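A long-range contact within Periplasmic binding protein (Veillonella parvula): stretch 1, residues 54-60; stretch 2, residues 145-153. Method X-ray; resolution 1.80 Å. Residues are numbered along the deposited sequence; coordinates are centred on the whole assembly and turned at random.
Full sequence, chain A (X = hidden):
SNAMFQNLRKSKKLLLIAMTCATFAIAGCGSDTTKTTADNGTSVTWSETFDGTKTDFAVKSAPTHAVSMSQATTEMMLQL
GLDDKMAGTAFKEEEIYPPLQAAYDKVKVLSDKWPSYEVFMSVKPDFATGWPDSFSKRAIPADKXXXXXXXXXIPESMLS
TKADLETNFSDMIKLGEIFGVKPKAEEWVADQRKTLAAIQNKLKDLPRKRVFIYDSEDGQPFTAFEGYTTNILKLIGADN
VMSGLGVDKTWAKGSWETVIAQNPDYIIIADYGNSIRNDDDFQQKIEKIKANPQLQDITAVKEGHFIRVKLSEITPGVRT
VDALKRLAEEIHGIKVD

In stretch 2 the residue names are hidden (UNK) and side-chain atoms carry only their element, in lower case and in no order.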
# COMPACT_ATOMS: atom_id res chain seq x y z
N LYS A 54 -22.66 -6.72 -8.70
CA LYS A 54 -21.70 -7.77 -8.39
C LYS A 54 -21.46 -8.68 -9.59
O LYS A 54 -22.41 -9.20 -10.18
CB LYS A 54 -22.19 -8.60 -7.20
CG LYS A 54 -21.33 -9.82 -6.91
CD LYS A 54 -21.82 -10.55 -5.68
CE LYS A 54 -20.94 -11.76 -5.40
NZ LYS A 54 -21.30 -12.44 -4.13
N THR A 55 -20.19 -8.87 -9.96
CA THR A 55 -19.84 -9.72 -11.09
C THR A 55 -18.97 -10.90 -10.64
O THR A 55 -18.05 -10.74 -9.83
CB THR A 55 -19.11 -8.91 -12.19
OG1 THR A 55 -19.90 -7.77 -12.54
CG2 THR A 55 -18.86 -9.75 -13.44
N ASP A 56 -19.28 -12.09 -11.14
CA ASP A 56 -18.46 -13.27 -10.84
C ASP A 56 -17.43 -13.46 -11.94
O ASP A 56 -17.75 -13.34 -13.12
CB ASP A 56 -19.33 -14.52 -10.71
CG ASP A 56 -20.16 -14.52 -9.44
OD1 ASP A 56 -19.65 -14.05 -8.40
OD2 ASP A 56 -21.33 -14.97 -9.48
N PHE A 57 -16.20 -13.75 -11.54
CA PHE A 57 -15.11 -13.97 -12.50
C PHE A 57 -14.49 -15.36 -12.34
O PHE A 57 -14.52 -15.93 -11.25
CB PHE A 57 -14.01 -12.91 -12.30
CG PHE A 57 -14.48 -11.49 -12.51
CD1 PHE A 57 -14.60 -10.96 -13.80
CD2 PHE A 57 -14.80 -10.68 -11.43
CE1 PHE A 57 -15.02 -9.65 -13.99
CE2 PHE A 57 -15.23 -9.36 -11.61
CZ PHE A 57 -15.33 -8.84 -12.89
N ALA A 58 -13.93 -15.89 -13.42
CA ALA A 58 -13.22 -17.17 -13.36
C ALA A 58 -12.14 -17.23 -14.43
O ALA A 58 -12.31 -16.69 -15.51
CB ALA A 58 -14.19 -18.32 -13.54
N VAL A 59 -11.02 -17.90 -14.11
CA VAL A 59 -10.02 -18.24 -15.12
C VAL A 59 -9.58 -19.69 -14.98
O VAL A 59 -9.54 -20.23 -13.87
CB VAL A 59 -8.78 -17.31 -15.05
CG1 VAL A 59 -9.18 -15.86 -15.29
CG2 VAL A 59 -8.06 -17.45 -13.71
N LYS A 60 -9.26 -20.31 -16.10
CA LYS A 60 -8.77 -21.69 -16.11
C LYS A 60 -7.31 -21.73 -16.55
O LYS A 60 -6.69 -22.79 -16.60
CB LYS A 60 -9.61 -22.54 -17.07
CG LYS A 60 -11.06 -22.65 -16.66
CD LYS A 60 -11.97 -22.53 -17.87
CE LYS A 60 -11.96 -23.78 -18.72
NZ LYS A 60 -12.81 -23.63 -19.94
N UNK A 145 -15.21 -2.30 -19.13
CA UNK A 145 -14.24 -3.38 -19.24
C UNK A 145 -14.93 -4.74 -19.27
O UNK A 145 -14.61 -5.61 -20.07
c UNK A 145 -13.29 -3.36 -18.05
c UNK A 145 -10.22 -0.70 -16.64
c UNK A 145 -12.43 -2.13 -17.95
se UNK A 145 -11.10 -2.45 -16.60
N UNK A 146 -15.89 -4.92 -18.36
CA UNK A 146 -16.64 -6.16 -18.29
C UNK A 146 -17.40 -6.44 -19.59
O UNK A 146 -17.48 -7.58 -20.03
c UNK A 146 -16.65 -6.12 -15.78
c UNK A 146 -18.43 -7.40 -17.00
c UNK A 146 -17.41 -5.91 -14.47
c UNK A 146 -17.54 -6.17 -17.03
N UNK A 147 -17.92 -5.39 -20.23
CA UNK A 147 -18.53 -5.52 -21.56
C UNK A 147 -17.60 -6.16 -22.57
O UNK A 147 -18.04 -6.88 -23.47
o UNK A 147 -20.22 -3.78 -21.62
c UNK A 147 -18.95 -4.15 -22.10
N UNK A 148 -16.30 -5.90 -22.41
CA UNK A 148 -15.30 -6.37 -23.36
C UNK A 148 -14.60 -7.62 -22.84
O UNK A 148 -13.49 -7.93 -23.28
c UNK A 148 -15.49 -4.09 -25.49
c UNK A 148 -14.90 -3.96 -24.10
n UNK A 148 -16.77 -3.76 -25.63
c UNK A 148 -14.28 -5.26 -23.61
o UNK A 148 -14.80 -4.50 -26.43
N UNK A 149 -15.24 -8.30 -21.89
CA UNK A 149 -14.76 -9.58 -21.37
C UNK A 149 -13.46 -9.51 -20.56
O UNK A 149 -12.80 -10.53 -20.33
n UNK A 149 -16.61 -12.91 -26.48
c UNK A 149 -15.90 -10.84 -23.30
c UNK A 149 -16.89 -12.12 -25.24
c UNK A 149 -15.61 -11.70 -24.54
c UNK A 149 -14.62 -10.62 -22.49
N UNK A 150 -13.09 -8.31 -20.11
CA UNK A 150 -11.94 -8.17 -19.23
C UNK A 150 -12.30 -8.66 -17.82
O UNK A 150 -13.34 -8.27 -17.29
c UNK A 150 -11.47 -6.70 -19.15
c UNK A 150 -10.32 -6.54 -18.15
c UNK A 150 -11.08 -6.18 -20.53
N UNK A 151 -11.46 -9.51 -17.24
CA UNK A 151 -11.60 -9.92 -15.84
C UNK A 151 -10.94 -8.90 -14.92
O UNK A 151 -9.78 -8.53 -15.13
o UNK A 151 -12.96 -12.45 -16.28
c UNK A 151 -10.95 -11.30 -15.63
c UNK A 151 -11.72 -12.42 -16.32
n UNK A 151 -11.01 -13.33 -16.97
N UNK A 152 -11.67 -8.45 -13.89
CA UNK A 152 -11.13 -7.46 -12.97
C UNK A 152 -10.93 -8.09 -11.61
O UNK A 152 -11.83 -8.77 -11.09
c UNK A 152 -11.48 -5.23 -11.87
c UNK A 152 -12.39 -5.64 -14.17
c UNK A 152 -12.09 -6.27 -12.81
c UNK A 152 -13.43 -4.53 -14.12
N UNK A 153 -9.76 -7.88 -11.02
CA UNK A 153 -9.46 -8.40 -9.69
C UNK A 153 -8.85 -7.31 -8.85
O UNK A 153 -7.96 -6.60 -9.30
c UNK A 153 -8.80 -10.89 -7.63
c UNK A 153 -4.78 -9.73 -5.87
c UNK A 153 -6.91 -10.50 -6.51
c UNK A 153 -6.84 -9.81 -7.73
c UNK A 153 -4.67 -9.02 -7.08
c UNK A 153 -8.45 -9.55 -9.78
n UNK A 153 -8.12 -11.15 -6.47
c UNK A 153 -5.70 -9.05 -8.01
c UNK A 153 -8.06 -10.07 -8.44
c UNK A 153 -5.88 -10.47 -5.56
O HOH W 1 -14.66 -14.50 -15.91
O HOH W 2 -12.39 -15.52 -18.55

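Position 145 carries two carbons, a selenium and a terminal carbon in an unbranched row, which is methionine in its selenium-labelled form, Met 145. It stays clear of stretch 1; its O accepts from the N of position 148 at 2.9 Å and from the N of position 150 at 3.1 Å.

Position 146 has four carbons, forked at the first, with one arm two carbons long. Its CA-to-CB bond points toward the strand, and the tip of the long arm lies 3.7 Å from Thr 55 OG1 and 3.9 Å from Phe 57 CZ. This is Ile 146, and the tip is CD1, sitting at the edge of the phenyl ring.

Position 147 shows one carbon and one oxygen, out of reach: Ser 147. Position 148 has three carbons, the third bearing an oxygen and a nitrogen: Gln 148, exposed and without a partner on the strand. At position 149, four carbons in a row end in nitrogen, and the CA-to-CB bond points away from stretch 1: Lys 149.

Position 150 has one carbon carrying two more. Its CA-to-CB bond points away from the strand, and its closest approach to stretch 1 is by the backbone, O 4.0 Å from Phe 57 CE1. The beta-branched pattern is that of Val 150, a buried residue.

Position 151 has two carbons, the second bearing an oxygen and a nitrogen. Its CA-to-CB bond points sideways, yet the amide comes nearer: its oxygen is 3.3 Å from Phe 57 CD1, at the ring edge, and its nitrogen 3.5 Å from Val 59 CG1. One carbon fewer than Gln 148 makes it Asn 151, with these atoms OD1 and ND2.

Position 152 repeats the forked four-carbon pattern. Its CB is 4.1 Å from Phe 57 CZ, while its O lies over one face of the ring, 3.5 Å from Phe 57 CE2. This is Ile 152. Position 153 carries one carbon and fused five- and six-membered rings with one nitrogen, and the end of the side chain leads away: Trp 153.

The contact works around one aromatic ring. Phe 57 contributes the most buried area, and stretch 2 covers one face and part of the edge of its ring with two isoleucines, an amide and backbone carbonyls. The strands cross at 102°, and no direct hydrogen bond joins the stretches. Water supplies the polar link: water 1 accepts from Ala 58 N (2.9 Å) and donates to Asn 151 OD1 (2.7 Å), while water 2 accepts from Asn 151 ND2 (3.0 Å) and donates to Ala 58 O (3.3 Å). The rule is a buried ring for packing, with one amide reading the adjacent backbone through water.

Stretch 2 145-153: MISQKVNIW
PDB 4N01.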